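Type IV secretion system protein DotB (Yersinia pseudotuberculosis IP 31758, PDB 6GEF) is an AAA+ ATPase of a type IVb secretion system that probably hydrolyses ATP to power the transport of substrates out of the cell. Local coordinates at residues 109-115 with 128-134; 153-158 with 220-226; 190-194 with 285-289; 317-321 with 350-354. All coordinates share one frame. Numbering follows the deposited sequence.

Contact 1: 109-115 with 128-134; sequences NTRYEVF and RFGYRVN
Two extended strands, 109-115 and 128-134, form a beta-hairpin with a long connection, in unbroken antiparallel register from Asn-109 opposite Asn-134 to Phe-115 opposite Arg-128; their axes approach to 4.6 Å, with N-to-C directions at 147°. The backbone ladder has reciprocal hydrogen bonds, all 2.9 Å: Thr-110 N to Val-133 O, Val-133 N to Thr-110 O, Val-114 N to Phe-129 O and Phe-129 N to Val-114 O. Midway, Tyr-112 N donates to Tyr-131 O at 2.9 Å, whereas the return bond is bent and weak. In the non-hydrogen-bonded end pair, Asn-134 ND2 bonds Asn-109 OD1 at 3.2 Å, and Asn-134 OD1 is hydrogen-bonded to Ser-136 OG. Apolar packing lies on the face of Tyr-112, Val-114, Phe-129, Tyr-131 and Val-133: Tyr-112 CB lies 3.4 Å from Val-133 CG2, and Val-114 CG1 4.3 Å from Tyr-131 CE1. Helix 38-50 packs on this face through Phe-41 and Val-45; strand 143-153 continues the sheet beyond 128-134, and 108-115 forms its edge within the chain.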
# COMPACT_ATOMS: atom_id res chain seq x y z
N ASN A 109 24.22 -21.26 -5.31
CA ASN A 109 23.83 -22.46 -6.03
C ASN A 109 24.54 -22.48 -7.38
O ASN A 109 24.40 -21.57 -8.15
CB ASN A 109 22.32 -22.52 -6.22
CG ASN A 109 21.57 -22.45 -4.91
OD1 ASN A 109 21.49 -23.45 -4.17
ND2 ASN A 109 21.02 -21.26 -4.59
N THR A 110 25.27 -23.55 -7.64
CA THR A 110 25.94 -23.74 -8.92
C THR A 110 25.80 -25.20 -9.33
O THR A 110 25.09 -25.97 -8.71
CB THR A 110 27.44 -23.30 -8.83
OG1 THR A 110 27.64 -22.52 -7.65
CG2 THR A 110 27.82 -22.49 -10.05
N ARG A 111 26.48 -25.56 -10.42
CA ARG A 111 26.64 -26.93 -10.85
C ARG A 111 28.11 -27.31 -10.86
O ARG A 111 28.98 -26.48 -11.13
CB ARG A 111 26.05 -27.10 -12.24
CG ARG A 111 24.50 -27.10 -12.27
CD ARG A 111 23.94 -26.28 -13.42
NE ARG A 111 24.33 -24.87 -13.29
CZ ARG A 111 23.73 -23.97 -12.52
NH1 ARG A 111 24.18 -22.72 -12.49
NH2 ARG A 111 22.68 -24.34 -11.77
N TYR A 112 28.39 -28.57 -10.53
CA TYR A 112 29.74 -29.09 -10.43
C TYR A 112 29.79 -30.44 -11.14
O TYR A 112 29.09 -31.37 -10.72
CB TYR A 112 30.15 -29.23 -8.96
CG TYR A 112 31.55 -29.78 -8.75
CD1 TYR A 112 32.66 -28.96 -8.86
CD2 TYR A 112 31.75 -31.13 -8.50
CE1 TYR A 112 33.94 -29.46 -8.67
CE2 TYR A 112 33.01 -31.65 -8.30
CZ TYR A 112 34.11 -30.81 -8.40
OH TYR A 112 35.39 -31.30 -8.21
N GLU A 113 30.65 -30.54 -12.15
CA GLU A 113 30.68 -31.72 -13.01
C GLU A 113 31.95 -32.50 -12.78
O GLU A 113 33.03 -31.91 -12.60
CB GLU A 113 30.61 -31.29 -14.49
CG GLU A 113 29.74 -30.09 -14.79
CD GLU A 113 28.24 -30.39 -14.75
OE1 GLU A 113 27.42 -29.45 -14.76
OE2 GLU A 113 27.89 -31.57 -14.72
N VAL A 114 31.83 -33.82 -12.75
CA VAL A 114 32.98 -34.72 -12.59
C VAL A 114 32.85 -35.83 -13.63
O VAL A 114 31.76 -36.34 -13.87
CB VAL A 114 33.04 -35.30 -11.15
CG1 VAL A 114 32.46 -34.35 -10.14
CG2 VAL A 114 32.31 -36.62 -11.06
N PHE A 115 33.99 -36.24 -14.16
CA PHE A 115 34.02 -37.08 -15.38
C PHE A 115 34.54 -38.45 -14.99
O PHE A 115 35.61 -38.57 -14.36
CB PHE A 115 34.90 -36.47 -16.48
CG PHE A 115 34.52 -35.07 -16.86
CD1 PHE A 115 34.93 -33.98 -16.06
CD2 PHE A 115 33.71 -34.84 -17.97
CE1 PHE A 115 34.53 -32.70 -16.37
CE2 PHE A 115 33.33 -33.54 -18.29
CZ PHE A 115 33.73 -32.46 -17.50
N ARG A 128 29.87 -37.86 -18.19
CA ARG A 128 29.92 -36.70 -17.30
C ARG A 128 28.79 -36.76 -16.28
O ARG A 128 27.67 -37.15 -16.62
CB ARG A 128 29.81 -35.41 -18.11
CG ARG A 128 29.81 -34.14 -17.28
CD ARG A 128 29.17 -32.98 -18.04
NE ARG A 128 28.26 -33.42 -19.09
CZ ARG A 128 28.28 -32.96 -20.34
NH1 ARG A 128 29.18 -32.04 -20.71
NH2 ARG A 128 27.41 -33.43 -21.23
N PHE A 129 29.11 -36.42 -15.04
CA PHE A 129 28.15 -36.46 -13.93
C PHE A 129 28.02 -35.07 -13.34
O PHE A 129 29.02 -34.48 -12.92
CB PHE A 129 28.64 -37.46 -12.87
CG PHE A 129 28.40 -38.88 -13.26
CD1 PHE A 129 29.21 -39.51 -14.23
CD2 PHE A 129 27.38 -39.61 -12.61
CE1 PHE A 129 28.97 -40.82 -14.57
CE2 PHE A 129 27.16 -40.93 -12.93
CZ PHE A 129 27.96 -41.54 -13.92
N GLY A 130 26.79 -34.57 -13.31
CA GLY A 130 26.50 -33.26 -12.73
C GLY A 130 26.07 -33.36 -11.30
O GLY A 130 25.50 -34.35 -10.86
N TYR A 131 26.35 -32.29 -10.57
CA TYR A 131 25.86 -32.10 -9.20
C TYR A 131 25.34 -30.69 -9.04
O TYR A 131 25.92 -29.75 -9.58
CB TYR A 131 26.97 -32.38 -8.18
CG TYR A 131 27.35 -33.84 -8.07
CD1 TYR A 131 28.21 -34.43 -9.01
CD2 TYR A 131 26.83 -34.65 -7.05
CE1 TYR A 131 28.54 -35.76 -8.90
CE2 TYR A 131 27.20 -35.97 -6.97
CZ TYR A 131 28.05 -36.52 -7.92
OH TYR A 131 28.40 -37.86 -7.79
N ARG A 132 24.26 -30.54 -8.29
CA ARG A 132 23.78 -29.24 -7.84
C ARG A 132 24.44 -28.91 -6.51
O ARG A 132 24.27 -29.63 -5.53
CB ARG A 132 22.26 -29.27 -7.67
CG ARG A 132 21.52 -29.90 -8.86
CD ARG A 132 20.04 -29.91 -8.61
NE ARG A 132 19.32 -30.48 -9.75
CZ ARG A 132 18.91 -29.79 -10.82
NH1 ARG A 132 18.22 -30.38 -11.78
NH2 ARG A 132 19.16 -28.49 -10.90
N VAL A 133 25.21 -27.83 -6.48
CA VAL A 133 26.00 -27.45 -5.33
C VAL A 133 25.34 -26.25 -4.67
O VAL A 133 25.31 -25.15 -5.23
CB VAL A 133 27.46 -27.09 -5.76
CG1 VAL A 133 28.29 -26.69 -4.55
CG2 VAL A 133 28.08 -28.28 -6.49
N ASN A 134 24.82 -26.46 -3.47
CA ASN A 134 24.44 -25.39 -2.57
C ASN A 134 25.51 -25.22 -1.50
O ASN A 134 25.90 -26.18 -0.87
CB ASN A 134 23.09 -25.72 -1.91
CG ASN A 134 22.79 -24.80 -0.75
OD1 ASN A 134 22.99 -25.17 0.41
ND2 ASN A 134 22.26 -23.64 -1.05

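Contact 2: 153-158 with 220-226; sequences IPLDPL and EFVYDNI
Phe-221, chi1 m, is the apolar centre where two irregular segments, 153-158 and 220-226, meet. Pro-154 lies over one face of its ring in a CH-pi contact, CG 3.7 Å from the centroid and 11° off the normal, while Leu-158 CD1 reaches the ring edge, 4.0 Å from Phe-221 CE2. Pro-157 continues the packing, its CG 3.5 Å from Tyr-223 CE2, and Leu-155 CD2 rests 3.6 Å from Val-222 CG2. CA atoms come nearest at Leu-155 and Phe-221, 5.4 Å apart. One straight backbone hydrogen bond ties the segments, Val-222 N to Leu-155 O at 3.0 Å. At the polar edge a type I turn, Tyr-223 to Ile-226, presents Asn-225, whose ND2 makes weak hydrogen bonds to Asp-156 OD2 (3.3 Å) and OD1 (3.5 Å). This loop-to-loop packing joins the antiparallel sheet, past strand 143-153, to the P-loop NTPase core at the loop between strands 211-216 and 232-237; helix 187-203 packs on Phe-221 through Thr-192 and Ser-195.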
# COMPACT_ATOMS: atom_id res chain seq x y z
N ILE A 153 22.68 -34.94 -10.44
CA ILE A 153 21.69 -34.64 -11.48
C ILE A 153 21.61 -35.87 -12.43
O ILE A 153 22.63 -36.31 -12.94
CB ILE A 153 22.09 -33.42 -12.30
CG1 ILE A 153 22.57 -32.29 -11.39
CG2 ILE A 153 20.92 -32.96 -13.17
CD1 ILE A 153 22.82 -30.98 -12.10
N PRO A 154 20.43 -36.48 -12.57
CA PRO A 154 20.27 -37.50 -13.60
C PRO A 154 20.36 -36.90 -15.00
O PRO A 154 19.89 -35.76 -15.23
CB PRO A 154 18.86 -38.04 -13.33
CG PRO A 154 18.14 -36.96 -12.66
CD PRO A 154 19.19 -36.27 -11.81
N LEU A 155 20.94 -37.65 -15.92
CA LEU A 155 20.96 -37.23 -17.32
C LEU A 155 19.68 -37.70 -18.07
O LEU A 155 18.89 -36.89 -18.54
CB LEU A 155 22.22 -37.73 -18.04
CG LEU A 155 22.64 -36.95 -19.26
CD1 LEU A 155 23.98 -37.49 -19.78
CD2 LEU A 155 21.59 -37.07 -20.33
N ASP A 156 19.52 -39.02 -18.16
CA ASP A 156 18.60 -39.62 -19.10
C ASP A 156 17.49 -40.34 -18.35
O ASP A 156 17.77 -41.09 -17.44
CB ASP A 156 19.34 -40.62 -20.01
CG ASP A 156 19.82 -40.01 -21.29
OD1 ASP A 156 19.30 -38.91 -21.68
OD2 ASP A 156 20.73 -40.62 -21.92
N PRO A 157 16.22 -40.12 -18.74
CA PRO A 157 15.14 -40.87 -18.11
C PRO A 157 15.41 -42.37 -18.15
O PRO A 157 15.99 -42.88 -19.10
CB PRO A 157 13.92 -40.50 -18.95
CG PRO A 157 14.25 -39.16 -19.51
CD PRO A 157 15.72 -39.15 -19.73
N LEU A 158 15.01 -43.07 -17.09
CA LEU A 158 15.23 -44.50 -17.01
C LEU A 158 14.11 -45.24 -17.71
O LEU A 158 12.96 -44.84 -17.65
CB LEU A 158 15.30 -44.95 -15.54
CG LEU A 158 16.63 -44.70 -14.83
CD1 LEU A 158 16.87 -43.24 -14.56
CD2 LEU A 158 16.65 -45.49 -13.53
N GLU A 220 15.37 -31.62 -14.05
CA GLU A 220 16.14 -32.76 -13.63
C GLU A 220 16.64 -33.59 -14.82
O GLU A 220 17.75 -33.46 -15.25
CB GLU A 220 15.34 -33.64 -12.66
CG GLU A 220 15.03 -33.00 -11.34
CD GLU A 220 16.24 -32.48 -10.59
OE1 GLU A 220 17.37 -32.89 -10.92
OE2 GLU A 220 16.06 -31.66 -9.66
N PHE A 221 15.78 -34.39 -15.38
CA PHE A 221 16.06 -35.21 -16.53
C PHE A 221 15.99 -34.37 -17.80
O PHE A 221 15.25 -33.37 -17.88
CB PHE A 221 15.09 -36.37 -16.66
CG PHE A 221 15.11 -37.30 -15.47
CD1 PHE A 221 14.43 -36.96 -14.30
CD2 PHE A 221 15.81 -38.50 -15.52
CE1 PHE A 221 14.45 -37.81 -13.22
CE2 PHE A 221 15.83 -39.34 -14.44
CZ PHE A 221 15.14 -39.00 -13.27
N VAL A 222 16.81 -34.75 -18.80
CA VAL A 222 16.76 -34.14 -20.12
C VAL A 222 16.50 -35.23 -21.15
O VAL A 222 16.80 -36.41 -20.94
CB VAL A 222 18.06 -33.38 -20.42
CG1 VAL A 222 18.26 -32.27 -19.41
CG2 VAL A 222 19.25 -34.32 -20.49
N TYR A 223 15.96 -34.83 -22.28
CA TYR A 223 15.57 -35.75 -23.35
C TYR A 223 16.34 -35.48 -24.64
O TYR A 223 15.85 -35.73 -25.74
CB TYR A 223 14.05 -35.68 -23.60
CG TYR A 223 13.22 -35.81 -22.35
CD1 TYR A 223 13.10 -34.74 -21.45
CD2 TYR A 223 12.56 -36.98 -22.07
CE1 TYR A 223 12.36 -34.86 -20.29
CE2 TYR A 223 11.79 -37.12 -20.92
CZ TYR A 223 11.71 -36.05 -20.03
OH TYR A 223 10.94 -36.16 -18.89
N ASP A 224 17.57 -35.01 -24.51
CA ASP A 224 18.43 -34.73 -25.65
C ASP A 224 18.79 -36.02 -26.37
O ASP A 224 18.87 -36.03 -27.62
CB ASP A 224 19.68 -33.99 -25.23
CG ASP A 224 19.31 -32.68 -24.44
OD1 ASP A 224 18.12 -32.31 -24.39
OD2 ASP A 224 20.12 -31.95 -23.87
N ASN A 225 18.95 -37.12 -25.64
CA ASN A 225 19.41 -38.38 -26.22
C ASN A 225 18.27 -39.33 -26.56
O ASN A 225 18.53 -40.48 -26.92
CB ASN A 225 20.42 -39.06 -25.29
CG ASN A 225 21.60 -38.15 -24.96
OD1 ASN A 225 22.10 -37.46 -25.85
ND2 ASN A 225 22.03 -38.13 -23.68
N ILE A 226 17.02 -38.89 -26.44
CA ILE A 226 15.87 -39.73 -26.72
C ILE A 226 15.44 -39.47 -28.15
O ILE A 226 15.04 -38.36 -28.52
CB ILE A 226 14.72 -39.44 -25.75
CG1 ILE A 226 15.22 -39.38 -24.31
CG2 ILE A 226 13.61 -40.49 -25.90
CD1 ILE A 226 15.89 -40.64 -23.82

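Contact 3: 190-194 with 285-289; sequences KSTTF and FATVH
Helix 190-194 lies over strand 285-288 with its direction nearly reversed, at 157° between N-to-C axes that approach to 9.8 Å, so that Lys-190 and Phe-194 bridge the gap, meeting both side chains and backbone oxygens of 285-289. The nearest CA pairs are Lys-190 with Thr-287 at 6.7 Å and Phe-194 with Phe-285 at 7.7 Å. Lys-190 and Phe-194, one helical turn apart and linked by Phe-194 N to Lys-190 O at 2.9 Å, both point toward the strand. Phe-194 has chi1 at -94° and chi2 at -31°; Phe-285 has chi1 m and chi2 at -12°. Their rings are nearly parallel, 3° between planes, but slid apart with centroids 4.9 Å distant, so they barely overlap; instead Phe-285 CB sits over the Phe-194 face, 3.7 Å from its centroid. The Phe-194 ring edge meets Ala-286 O, 3.3 Å from CE2, and Thr-287 CG2, 3.6 Å from CE2. Lys-190 runs out along chi angles of -16°, -119°, -146° and 81° to place NZ 3.2 Å from Thr-287 CB and 3.0 Å from His-289 ND1. Lys-190 and Ser-191 fit the Walker A lysine and the serine after it, consistent with a nucleotide-binding P-loop. Strand 284-288 pairs in parallel with 259-264 and with 179-183, the strand leading into the P-loop; Met-261 and Val-182 flank Phe-194, while Ile-197, Ile-198 and Ile-201 of helix 187-203 close over Phe-285.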
# COMPACT_ATOMS: atom_id res chain seq x y z
N LYS A 190 8.57 -38.37 -8.18
CA LYS A 190 7.72 -37.92 -9.26
C LYS A 190 8.53 -37.60 -10.52
O LYS A 190 8.16 -38.04 -11.62
CB LYS A 190 6.90 -36.70 -8.83
CG LYS A 190 6.85 -36.46 -7.33
CD LYS A 190 5.45 -36.52 -6.79
CE LYS A 190 5.28 -35.54 -5.64
NZ LYS A 190 5.04 -34.15 -6.13
N SER A 191 9.62 -36.87 -10.36
CA SER A 191 10.45 -36.51 -11.51
C SER A 191 10.82 -37.76 -12.32
O SER A 191 10.72 -37.75 -13.55
CB SER A 191 11.72 -35.80 -11.05
OG SER A 191 11.48 -35.12 -9.80
N THR A 192 11.23 -38.83 -11.65
CA THR A 192 11.72 -39.99 -12.36
C THR A 192 10.57 -40.75 -13.00
O THR A 192 10.69 -41.24 -14.15
CB THR A 192 12.54 -40.90 -11.42
OG1 THR A 192 11.67 -41.60 -10.57
CG2 THR A 192 13.50 -40.06 -10.60
N THR A 193 9.47 -40.95 -12.28
CA THR A 193 8.31 -41.59 -12.85
C THR A 193 7.86 -40.87 -14.13
O THR A 193 7.69 -41.50 -15.19
CB THR A 193 7.18 -41.66 -11.85
OG1 THR A 193 7.55 -42.54 -10.78
CG2 THR A 193 5.88 -42.13 -12.49
N PHE A 194 7.67 -39.56 -14.03
CA PHE A 194 7.14 -38.81 -15.18
C PHE A 194 8.13 -38.72 -16.31
O PHE A 194 7.75 -38.77 -17.48
CB PHE A 194 6.69 -37.39 -14.73
CG PHE A 194 5.23 -37.30 -14.37
CD1 PHE A 194 4.30 -38.08 -14.97
CD2 PHE A 194 4.82 -36.44 -13.38
CE1 PHE A 194 2.97 -38.00 -14.64
CE2 PHE A 194 3.49 -36.33 -13.02
CZ PHE A 194 2.56 -37.11 -13.66
N PHE A 285 0.24 -33.78 -17.29
CA PHE A 285 0.88 -34.46 -16.15
C PHE A 285 1.13 -33.43 -15.04
O PHE A 285 1.70 -32.38 -15.28
CB PHE A 285 2.19 -35.08 -16.56
CG PHE A 285 2.06 -36.20 -17.56
CD1 PHE A 285 0.81 -36.76 -17.83
CD2 PHE A 285 3.17 -36.70 -18.22
CE1 PHE A 285 0.70 -37.78 -18.74
CE2 PHE A 285 3.04 -37.73 -19.13
CZ PHE A 285 1.80 -38.26 -19.41
N ALA A 286 0.63 -33.74 -13.84
CA ALA A 286 0.88 -32.94 -12.67
C ALA A 286 1.32 -33.83 -11.52
O ALA A 286 0.97 -35.00 -11.45
CB ALA A 286 -0.38 -32.14 -12.23
N THR A 287 2.11 -33.24 -10.61
CA THR A 287 2.41 -33.86 -9.33
C THR A 287 1.67 -33.23 -8.21
O THR A 287 1.18 -32.12 -8.29
CB THR A 287 3.95 -33.73 -9.08
OG1 THR A 287 4.31 -32.34 -8.92
CG2 THR A 287 4.74 -34.37 -10.22
N VAL A 288 1.54 -33.97 -7.13
CA VAL A 288 0.75 -33.55 -5.94
C VAL A 288 1.51 -34.10 -4.72
O VAL A 288 1.95 -35.24 -4.69
CB VAL A 288 -0.70 -34.07 -5.94
CG1 VAL A 288 -1.60 -33.05 -5.34
CG2 VAL A 288 -1.18 -34.36 -7.35
N HIS A 289 1.64 -33.25 -3.70
CA HIS A 289 2.21 -33.62 -2.43
C HIS A 289 1.10 -34.22 -1.54
O HIS A 289 0.49 -33.56 -0.70
CB HIS A 289 2.88 -32.43 -1.77
CG HIS A 289 4.16 -32.02 -2.41
ND1 HIS A 289 4.65 -32.60 -3.56
CD2 HIS A 289 5.05 -31.05 -2.08
CE1 HIS A 289 5.78 -32.01 -3.92
NE2 HIS A 289 6.05 -31.07 -3.04

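Contact 4: 317-321 with 350-354; sequences VETTR and REQLL
The chain leaves helix 306-319 within 317-321: Val-317, Glu-318 and Thr-319 keep helical angles, and Thr-320, at phi/psi -69/133°, is the first residue to depart from them and starts strand 320-330. Segment 350-354 is helical throughout, with Leu-354 N bonded to Arg-350 O at 2.9 Å. The nearest CA atoms are those of Val-317 and Arg-350, 6.0 Å apart. This is the joint between the helix-to-strand turn of the P-loop ATPase core and helix 347-355, which follows the sheet's antiparallel edge strand 336-344. Arg-350, with chi1 m, chi2 at 148° and chi3 t, stretches along the end of helix 306-319, where Val-317 O and Glu-318 O are its acceptors. Its NE makes a weak hydrogen bond to Val-317 O at 3.4 Å, and its NH2 a short, strongly bent and weak one to Glu-318 O at 2.5 Å. Arg-321 turns back so that its CD lies over one face of the Arg-350 guanidinium; this puts two like charges together, Arg-321 NE and Arg-350 NH1 being 3.1 Å apart. On the apolar side Val-317, chi1 t, points toward the second helix and sets CG1 3.9 Å from Leu-353 CB and 4.1 Å from Leu-354 CG. Leu-353, chi1 m and chi2 t, also touches Phe-345 and, in helix 362-372, Val-362 and Leu-369, while Leu-354 packs on His-393 of a neighbouring subunit.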
# COMPACT_ATOMS: atom_id res chain seq x y z
N VAL A 317 -13.19 -34.31 -11.11
CA VAL A 317 -13.51 -35.69 -11.44
C VAL A 317 -13.49 -35.89 -12.96
O VAL A 317 -12.99 -36.91 -13.45
CB VAL A 317 -14.86 -36.11 -10.83
CG1 VAL A 317 -15.26 -37.48 -11.30
CG2 VAL A 317 -14.77 -36.08 -9.31
N GLU A 318 -14.06 -34.94 -13.72
CA GLU A 318 -14.17 -35.11 -15.15
C GLU A 318 -12.82 -34.97 -15.88
O GLU A 318 -12.67 -35.49 -16.97
CB GLU A 318 -15.18 -34.12 -15.73
CG GLU A 318 -16.62 -34.50 -15.48
CD GLU A 318 -17.25 -35.24 -16.63
OE1 GLU A 318 -17.39 -36.49 -16.51
OE2 GLU A 318 -17.63 -34.57 -17.62
N THR A 319 -11.88 -34.27 -15.28
CA THR A 319 -10.60 -34.00 -15.92
C THR A 319 -9.50 -34.96 -15.48
O THR A 319 -8.55 -35.21 -16.23
CB THR A 319 -10.12 -32.56 -15.63
OG1 THR A 319 -11.22 -31.67 -15.79
CG2 THR A 319 -9.04 -32.16 -16.58
N THR A 320 -9.61 -35.53 -14.27
CA THR A 320 -8.65 -36.52 -13.82
C THR A 320 -8.80 -37.81 -14.63
O THR A 320 -9.91 -38.29 -14.84
CB THR A 320 -8.86 -36.81 -12.34
OG1 THR A 320 -8.85 -35.57 -11.60
CG2 THR A 320 -7.75 -37.72 -11.82
N ARG A 321 -7.68 -38.35 -15.11
CA ARG A 321 -7.67 -39.61 -15.82
C ARG A 321 -6.99 -40.75 -15.07
O ARG A 321 -7.19 -41.91 -15.43
CB ARG A 321 -7.01 -39.43 -17.21
CG ARG A 321 -8.00 -39.16 -18.33
CD ARG A 321 -9.32 -39.90 -18.11
NE ARG A 321 -9.78 -40.59 -19.31
CZ ARG A 321 -9.53 -41.87 -19.57
NH1 ARG A 321 -8.81 -42.62 -18.71
NH2 ARG A 321 -10.00 -42.43 -20.69
N ARG A 350 -15.55 -42.24 -12.98
CA ARG A 350 -16.04 -40.88 -12.97
C ARG A 350 -17.55 -40.78 -12.62
O ARG A 350 -17.92 -40.11 -11.67
CB ARG A 350 -15.80 -40.23 -14.34
CG ARG A 350 -14.43 -39.62 -14.53
CD ARG A 350 -13.95 -39.72 -15.97
NE ARG A 350 -13.03 -38.67 -16.32
CZ ARG A 350 -12.36 -38.62 -17.46
NH1 ARG A 350 -12.52 -39.60 -18.39
NH2 ARG A 350 -11.52 -37.59 -17.71
N GLU A 351 -18.35 -41.57 -13.35
CA GLU A 351 -19.78 -41.59 -13.08
C GLU A 351 -20.08 -41.95 -11.61
O GLU A 351 -20.91 -41.30 -10.96
CB GLU A 351 -20.50 -42.55 -14.01
CG GLU A 351 -21.12 -41.88 -15.24
CD GLU A 351 -22.01 -42.86 -16.00
OE1 GLU A 351 -23.10 -42.43 -16.48
OE2 GLU A 351 -21.65 -44.08 -16.12
N GLN A 352 -19.34 -42.93 -11.09
CA GLN A 352 -19.53 -43.31 -9.70
C GLN A 352 -19.22 -42.17 -8.74
O GLN A 352 -19.93 -41.95 -7.76
CB GLN A 352 -18.67 -44.54 -9.36
CG GLN A 352 -18.91 -45.08 -7.96
CD GLN A 352 -20.38 -45.16 -7.56
OE1 GLN A 352 -21.19 -44.30 -7.88
NE2 GLN A 352 -20.76 -46.24 -6.96
N LEU A 353 -18.16 -41.41 -9.04
CA LEU A 353 -17.76 -40.33 -8.14
C LEU A 353 -18.74 -39.18 -8.21
O LEU A 353 -19.08 -38.58 -7.18
CB LEU A 353 -16.34 -39.86 -8.47
CG LEU A 353 -15.20 -40.71 -7.92
CD1 LEU A 353 -13.88 -40.31 -8.58
CD2 LEU A 353 -15.14 -40.55 -6.41
N LEU A 354 -19.19 -38.82 -9.41
CA LEU A 354 -20.22 -37.79 -9.56
C LEU A 354 -21.57 -38.20 -8.88
O LEU A 354 -22.20 -37.39 -8.23
CB LEU A 354 -20.48 -37.48 -11.01
CG LEU A 354 -19.32 -36.92 -11.82
CD1 LEU A 354 -19.62 -37.02 -13.33
CD2 LEU A 354 -19.07 -35.48 -11.36

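How the contacts relate
Contacts 1, 2 and 3 form a chain of touching neighbours, with centres 15 Å apart at each step, leading from the antiparallel sheet to the ATPase core. Contact 1 meets contact 2 through the Arg-132 to Glu-220 salt bridge, NH1 to OE1 at 2.8 Å; Phe-221 of contact 2 packs on Thr-192 of contact 3, CZ to CG2 at 3.3 Å. Along the sequence contact 1 closes first, the segments of contacts 2 and 3 alternate, and contact 4 follows. Contacts 3 and 4 share the mixed sheet, centres 20 Å apart. Contact 4 lies about 43 Å from contact 1, centre to centre, across the chain's middle. Contact 2 lies where loops of the two sheets meet, beside the probable P-loop.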